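GTP pyrophosphokinase (Chlorobaculum tepidum, PDB 3IBW) probably makes the alarmone (p)ppGpp by transferring pyrophosphate from ATP to GTP, with this ACT domain likely to serve regulation. Local coordinates at residues D57-T60 with T61-K65; N16-T19 with N20-G24; T23-I26 with S27-T31. The protein carries 1 engineered substitution. All coordinates share one frame; numbering follows the deposited sequence.

Contact 1: residues D57-T60 with T61-K65; sequences DKLT and TLMDK
Lys58 and Leu62 meet one turn apart on helix 56-67, the second helix of the ferredoxin-like ACT fold, which packs on one face of the antiparallel sheet. The Lys58 side chain leaves the backbone with CG anti to the backbone N (chi1 -179°). It then bends at chi2 and swings along the helix toward the next turn. Beyond CB and CG, CD is the first atom to meet the other segment. It passes Thr61, 3.8 Å from its OG1, and the two side chains cross at about a right angle. CE lies against the methyl Leu62 CD2 at 3.7 Å. The tip NZ stays over the same leucine and also makes a weak hydrogen bond to Asp30 O in the loop after helix 18-28. The end of the lysine thus crosses Leu62 obliquely, and its ammonium group reaches the neighbouring loop.

Lys58 O takes two hydrogen bonds. Leu62 N donates the usual helical one. Thr61 OG1 adds a short one, 2.6 Å from Lys58 O, tilted 17° from the carbonyl plane. This bond satisfies the threonine hydroxyl on its own helix. On the sheet side, Leu59 and Met63, a selenomethionine, pair across one turn, and both touch Ile8 and Arg77. Asp64 lies beside Thr60, pointing the same way, and its OD1 forms a salt bridge with Arg67. Met63 is bent at chi3 (-74°), which turns its terminal methyl back to the preceding turn: CE sits 3.9 Å from Leu59 CG and equally far from Thr60 CA.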
loop_
_atom_site.group_PDB
_atom_site.type_symbol
_atom_site.label_atom_id
_atom_site.label_comp_id
_atom_site.label_asym_id
_atom_site.label_seq_id
_atom_site.Cartn_x
_atom_site.Cartn_y
_atom_site.Cartn_z
ATOM N N ASP A 57 -16.014 -15.429 3.560
ATOM C CA ASP A 57 -15.276 -15.906 4.725
ATOM C C ASP A 57 -13.817 -15.432 4.648
ATOM O O ASP A 57 -13.250 -14.978 5.643
ATOM C CB ASP A 57 -15.325 -17.439 4.817
ATOM C CG ASP A 57 -16.711 -17.959 5.179
ATOM O OD1 ASP A 57 -17.465 -17.214 5.836
ATOM O OD2 ASP A 57 -17.040 -19.112 4.829
ATOM N N LYS A 58 -13.211 -15.522 3.466
ATOM C CA LYS A 58 -11.823 -15.090 3.306
ATOM C C LYS A 58 -11.697 -13.588 3.572
ATOM O O LYS A 58 -10.780 -13.140 4.268
ATOM C CB LYS A 58 -11.322 -15.405 1.896
ATOM C CG LYS A 58 -9.880 -14.999 1.667
ATOM C CD LYS A 58 -8.945 -15.743 2.602
ATOM C CE LYS A 58 -7.566 -15.120 2.586
ATOM N NZ LYS A 58 -7.375 -14.289 1.366
ATOM N N LEU A 59 -12.623 -12.814 3.014
ATOM C CA LEU A 59 -12.631 -11.364 3.195
ATOM C C LEU A 59 -12.693 -11.020 4.684
ATOM O O LEU A 59 -11.964 -10.156 5.168
ATOM C CB LEU A 59 -13.839 -10.754 2.471
ATOM C CG LEU A 59 -14.080 -9.246 2.606
ATOM C CD1 LEU A 59 -12.871 -8.468 2.094
ATOM C CD2 LEU A 59 -15.336 -8.867 1.828
ATOM N N THR A 60 -13.565 -11.711 5.409
ATOM C CA THR A 60 -13.718 -11.478 6.838
ATOM C C THR A 60 -12.402 -11.714 7.590
ATOM O O THR A 60 -12.066 -10.957 8.505
ATOM C CB THR A 60 -14.838 -12.381 7.405
ATOM O OG1 THR A 60 -16.076 -12.029 6.775
ATOM C CG2 THR A 60 -14.980 -12.200 8.914
ATOM N N THR A 61 -11.648 -12.742 7.197
ATOM C CA THR A 61 -10.379 -13.039 7.863
ATOM C C THR A 61 -9.334 -11.949 7.610
ATOM O O THR A 61 -8.507 -11.667 8.476
ATOM C CB THR A 61 -9.798 -14.405 7.421
ATOM O OG1 THR A 61 -9.309 -14.320 6.078
ATOM C CG2 THR A 61 -10.865 -15.472 7.492
ATOM N N LEU A 62 -9.361 -11.335 6.430
ATOM C CA LEU A 62 -8.408 -10.268 6.134
ATOM C C LEU A 62 -8.790 -9.028 6.952
ATOM O O LEU A 62 -7.917 -8.334 7.474
ATOM C CB LEU A 62 -8.417 -9.927 4.636
ATOM C CG LEU A 62 -8.176 -11.092 3.662
ATOM C CD1 LEU A 62 -8.235 -10.580 2.219
ATOM C CD2 LEU A 62 -6.832 -11.750 3.950
HETATM N N MSE A 63 -10.088 -8.747 7.067
HETATM C CA MSE A 63 -10.526 -7.588 7.838
HETATM C C MSE A 63 -10.226 -7.788 9.322
HETATM O O MSE A 63 -9.849 -6.840 10.010
HETATM C CB MSE A 63 -12.015 -7.328 7.606
HETATM C CG MSE A 63 -12.315 -6.920 6.176
HETATM SE SE MSE A 63 -14.104 -6.236 5.996
HETATM C CE MSE A 63 -15.083 -7.880 6.131
ATOM N N ASP A 64 -10.382 -9.019 9.813
ATOM C CA ASP A 64 -10.090 -9.322 11.215
ATOM C C ASP A 64 -8.595 -9.120 11.518
ATOM O O ASP A 64 -8.246 -8.615 12.583
ATOM C CB ASP A 64 -10.525 -10.753 11.557
ATOM C CG ASP A 64 -12.034 -10.882 11.691
ATOM O OD1 ASP A 64 -12.728 -9.842 11.675
ATOM O OD2 ASP A 64 -12.527 -12.020 11.828
ATOM N N LYS A 65 -7.723 -9.511 10.590
ATOM C CA LYS A 65 -6.278 -9.326 10.749
ATOM C C LYS A 65 -5.946 -7.834 10.883
ATOM O O LYS A 65 -5.135 -7.439 11.717
ATOM C CB LYS A 65 -5.519 -9.878 9.541
ATOM C CG LYS A 65 -5.218 -11.363 9.612
ATOM C CD LYS A 65 -3.925 -11.685 8.872
ATOM C CE LYS A 65 -2.693 -11.209 9.645
ATOM N NZ LYS A 65 -1.994 -12.320 10.361
#

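Contact 2: residues N16-T19 with N20-G24. Engineered in segment 16-19: Asn16 (natural residue Ile).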
loop_
_atom_site.group_PDB
_atom_site.type_symbol
_atom_site.label_atom_id
_atom_site.label_comp_id
_atom_site.label_asym_id
_atom_site.label_seq_id
_atom_site.Cartn_x
_atom_site.Cartn_y
_atom_site.Cartn_z
ATOM N N ASN A 16 3.779 6.117 15.367
ATOM C CA ASN A 16 4.592 4.922 15.510
ATOM C C ASN A 16 4.736 3.973 14.320
ATOM O O ASN A 16 4.657 2.750 14.496
ATOM C CB ASN A 16 3.970 4.128 16.678
ATOM C CG ASN A 16 3.538 5.022 17.863
ATOM O OD1 ASN A 16 2.388 4.971 18.323
ATOM N ND2 ASN A 16 4.467 5.832 18.358
ATOM N N GLY A 17 4.926 4.525 13.129
ATOM C CA GLY A 17 5.075 3.700 11.945
ATOM C C GLY A 17 3.840 2.926 11.505
ATOM O O GLY A 17 3.948 1.901 10.829
HETATM N N MSE A 18 2.661 3.417 11.870
HETATM C CA MSE A 18 1.412 2.740 11.520
HETATM C C MSE A 18 1.096 2.609 10.025
HETATM O O MSE A 18 0.568 1.580 9.599
HETATM C CB MSE A 18 0.236 3.430 12.214
HETATM C CG MSE A 18 0.059 3.076 13.685
HETATM SE SE MSE A 18 -0.311 1.191 13.942
HETATM C CE MSE A 18 -1.474 0.879 12.434
ATOM N N THR A 19 1.407 3.630 9.228
ATOM C CA THR A 19 1.114 3.554 7.797
ATOM C C THR A 19 1.965 2.447 7.177
ATOM O O THR A 19 1.479 1.662 6.362
ATOM C CB THR A 19 1.344 4.912 7.093
ATOM O OG1 THR A 19 2.648 5.407 7.420
ATOM C CG2 THR A 19 0.273 5.926 7.534
ATOM N N ASN A 20 3.236 2.380 7.562
ATOM C CA ASN A 20 4.111 1.319 7.068
ATOM C C ASN A 20 3.620 -0.035 7.597
ATOM O O ASN A 20 3.638 -1.034 6.873
ATOM C CB ASN A 20 5.555 1.534 7.533
ATOM C CG ASN A 20 6.293 2.551 6.693
ATOM O OD1 ASN A 20 7.299 2.235 6.051
ATOM N ND2 ASN A 20 5.791 3.776 6.677
ATOM N N GLN A 21 3.186 -0.083 8.855
ATOM C CA GLN A 21 2.706 -1.345 9.415
ATOM C C GLN A 21 1.481 -1.873 8.673
ATOM O O GLN A 21 1.420 -3.057 8.340
ATOM C CB GLN A 21 2.376 -1.201 10.911
ATOM C CG GLN A 21 1.652 -2.420 11.490
ATOM C CD GLN A 21 1.808 -2.555 12.996
ATOM O OE1 GLN A 21 2.050 -1.577 13.698
ATOM N NE2 GLN A 21 1.655 -3.778 13.498
ATOM N N ILE A 22 0.517 -0.996 8.399
ATOM C CA ILE A 22 -0.702 -1.417 7.717
ATOM C C ILE A 22 -0.443 -1.824 6.275
ATOM O O ILE A 22 -1.052 -2.766 5.762
ATOM C CB ILE A 22 -1.788 -0.307 7.777
ATOM C CG1 ILE A 22 -2.454 -0.310 9.158
ATOM C CG2 ILE A 22 -2.840 -0.540 6.708
ATOM C CD1 ILE A 22 -3.077 -1.647 9.542
ATOM N N THR A 23 0.468 -1.114 5.624
ATOM C CA THR A 23 0.807 -1.429 4.250
ATOM C C THR A 23 1.485 -2.809 4.228
ATOM O O THR A 23 1.281 -3.587 3.300
ATOM C CB THR A 23 1.734 -0.353 3.647
ATOM O OG1 THR A 23 1.056 0.914 3.647
ATOM C CG2 THR A 23 2.101 -0.710 2.211
ATOM N N GLY A 24 2.273 -3.111 5.259
ATOM C CA GLY A 24 2.940 -4.404 5.336
ATOM C C GLY A 24 1.957 -5.558 5.506
ATOM O O GLY A 24 2.116 -6.616 4.893
HETATM O O HOH W 1 3.419 0.466 14.080
#
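Gly17 O accepts from Gln21 N where helix 18-28 begins, and a water ties Gln21 to the residue before, Asn16. Asn16 is an engineered residue in place of isoleucine. Its backbone O accepts from the water at 2.6 Å. The same water donates to Gln21 OE1, a leg that is unusually short in the model. A chi1 of 170° turns Gln21 CG away from its own backbone N and sends the extended chain out toward the water.

Gly17 is the N-cap. Its phi is positive (68°), a backbone setting easily reached by a residue without a side chain. The bond from Gln21 N to Gly17 O, 2.9 Å long, opens the helical bonding.

Met18, a selenomethionine, is the first helical residue. Its chain bends at chi2 and chi3. Its SE lies 3.6 Å from Gln21 OE1, and its CE turns in against Ile22 CG1, also at 3.6 Å. Phe45 of strand 44-53 touches both Met18 and Ile22, so this side of the first turn faces the sheet of the ACT domain.

Thr19 offers its O to two donors of one residue. Thr23 OG1 lies 2.8 Å from Thr19 O and comes from the opposite face to Thr23 N. Thr19 OG1 bonds instead to Ile33 O of the second subunit. The two threonines sit where the helix meets both strand 32-41 and the second subunit, and there each hydroxyl is given a backbone acceptor.

Contact 3: residues T23-I26 with S27-T31; sequences TGVI and SKFDT
Phe29 turns its ring against the preceding turn of helix 18-28 and meets Val25 and Ile26. Ile26 CA lies over one face of the Phe29 ring, 3.9 Å from its centroid and 21° off the normal, in a CH-pi contact. Val25 O sits over the same face, toward the rim. Val25 CG1 is 3.9 Å from Phe29 CE1. At the opposite edge Ile26 CG1 is 4.1 Å from Phe29 CE2.

A backbone bond helps to hold Phe29 beside this turn. Phe29 N bonds to Ile26 O at 3.1 Å, with the donor above the carbonyl plane. This i to i-3 bond lies where the chain turns off toward strand 32-41. It is the first alpha-beta junction of the ACT domain's βαββαβ fold. One turn back, Gly24 O accepts from Ser27 OG at 2.7 Å and from Lys28 N, both on the same face of its plane.

Farther out, Leu62 and Leu66 of helix 56-67 and Leu49 of strand 44-53 pack on Phe29. An alanine in place of Phe29 would remove the ring and is likely to open a gap between the two helices and the sheet. Ser27 packs on Thr23 of the second subunit.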
loop_
_atom_site.group_PDB
_atom_site.type_symbol
_atom_site.label_atom_id
_atom_site.label_comp_id
_atom_site.label_asym_id
_atom_site.label_seq_id
_atom_site.Cartn_x
_atom_site.Cartn_y
_atom_site.Cartn_z
ATOM N N THR A 23 0.468 -1.114 5.624
ATOM C CA THR A 23 0.807 -1.429 4.250
ATOM C C THR A 23 1.485 -2.809 4.228
ATOM O O THR A 23 1.281 -3.587 3.300
ATOM C CB THR A 23 1.734 -0.353 3.647
ATOM O OG1 THR A 23 1.056 0.914 3.647
ATOM C CG2 THR A 23 2.101 -0.710 2.211
ATOM N N GLY A 24 2.273 -3.111 5.259
ATOM C CA GLY A 24 2.940 -4.404 5.336
ATOM C C GLY A 24 1.957 -5.558 5.506
ATOM O O GLY A 24 2.116 -6.616 4.893
ATOM N N VAL A 25 0.942 -5.355 6.344
ATOM C CA VAL A 25 -0.092 -6.361 6.595
ATOM C C VAL A 25 -0.833 -6.660 5.298
ATOM O O VAL A 25 -1.101 -7.818 4.968
ATOM C CB VAL A 25 -1.121 -5.851 7.640
ATOM C CG1 VAL A 25 -2.322 -6.792 7.702
ATOM C CG2 VAL A 25 -0.460 -5.744 9.005
ATOM N N ILE A 26 -1.167 -5.603 4.568
ATOM C CA ILE A 26 -1.878 -5.736 3.299
ATOM C C ILE A 26 -1.033 -6.491 2.265
ATOM O O ILE A 26 -1.537 -7.362 1.557
ATOM C CB ILE A 26 -2.245 -4.346 2.733
ATOM C CG1 ILE A 26 -3.318 -3.697 3.614
ATOM C CG2 ILE A 26 -2.738 -4.475 1.290
ATOM C CD1 ILE A 26 -3.564 -2.237 3.300
ATOM N N SER A 27 0.254 -6.162 2.187
ATOM C CA SER A 27 1.137 -6.815 1.229
ATOM C C SER A 27 1.234 -8.315 1.507
ATOM O O SER A 27 1.317 -9.117 0.576
ATOM C CB SER A 27 2.533 -6.169 1.260
ATOM O OG SER A 27 3.226 -6.448 2.462
ATOM N N LYS A 28 1.206 -8.693 2.784
ATOM C CA LYS A 28 1.299 -10.100 3.155
ATOM C C LYS A 28 0.014 -10.893 2.910
ATOM O O LYS A 28 0.008 -12.121 2.984
ATOM C CB LYS A 28 1.792 -10.227 4.601
ATOM C CG LYS A 28 3.274 -9.867 4.732
ATOM C CD LYS A 28 3.728 -9.849 6.184
ATOM C CE LYS A 28 5.113 -9.224 6.303
ATOM N NZ LYS A 28 5.392 -8.693 7.670
ATOM N N PHE A 29 -1.071 -10.186 2.613
ATOM C CA PHE A 29 -2.341 -10.838 2.293
ATOM C C PHE A 29 -2.184 -11.777 1.090
ATOM O O PHE A 29 -1.428 -11.493 0.155
ATOM C CB PHE A 29 -3.396 -9.820 1.858
ATOM C CG PHE A 29 -4.043 -9.078 2.979
ATOM C CD1 PHE A 29 -3.949 -9.550 4.277
ATOM C CD2 PHE A 29 -4.797 -7.931 2.730
ATOM C CE1 PHE A 29 -4.567 -8.880 5.328
ATOM C CE2 PHE A 29 -5.423 -7.253 3.777
ATOM C CZ PHE A 29 -5.312 -7.737 5.076
ATOM N N ASP A 30 -2.916 -12.883 1.115
ATOM C CA ASP A 30 -2.909 -13.838 0.015
ATOM C C ASP A 30 -4.061 -13.457 -0.942
ATOM O O ASP A 30 -5.035 -14.203 -1.080
ATOM C CB ASP A 30 -3.113 -15.262 0.557
ATOM C CG ASP A 30 -3.218 -16.307 -0.544
ATOM O OD1 ASP A 30 -2.370 -16.308 -1.464
ATOM O OD2 ASP A 30 -4.155 -17.132 -0.480
ATOM N N THR A 31 -3.959 -12.286 -1.578
ATOM C CA THR A 31 -4.971 -11.830 -2.538
ATOM C C THR A 31 -4.424 -10.881 -3.612
ATOM O O THR A 31 -3.287 -10.410 -3.549
ATOM C CB THR A 31 -6.188 -11.107 -1.864
ATOM O OG1 THR A 31 -5.748 -9.912 -1.214
ATOM C CG2 THR A 31 -6.878 -12.018 -0.859
#

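In the fold
Contacts 2 and 3 lie on the same helix, 18-28, and share Thr23 and Gly24. Contact 2 is at its start and contact 3 toward its end. Contact 1 belongs to helix 56-67. All three are partly buried, with mainly apolar side chains toward the sheet. Contacts 2 and 3 each have four buried residues, contact 1 only two. Contacts 2 and 3 also touch the second subunit, whereas contact 1 touches no other chain of the assembly. Contacts 1 and 3 meet directly: Leu62 O is 3.6 Å from Phe29 CZ. Contacts 1 and 2 do not touch. A side-chain hydroxyl bonds back to a helix carbonyl in each, but only contact 3 uses an aromatic ring across its segments.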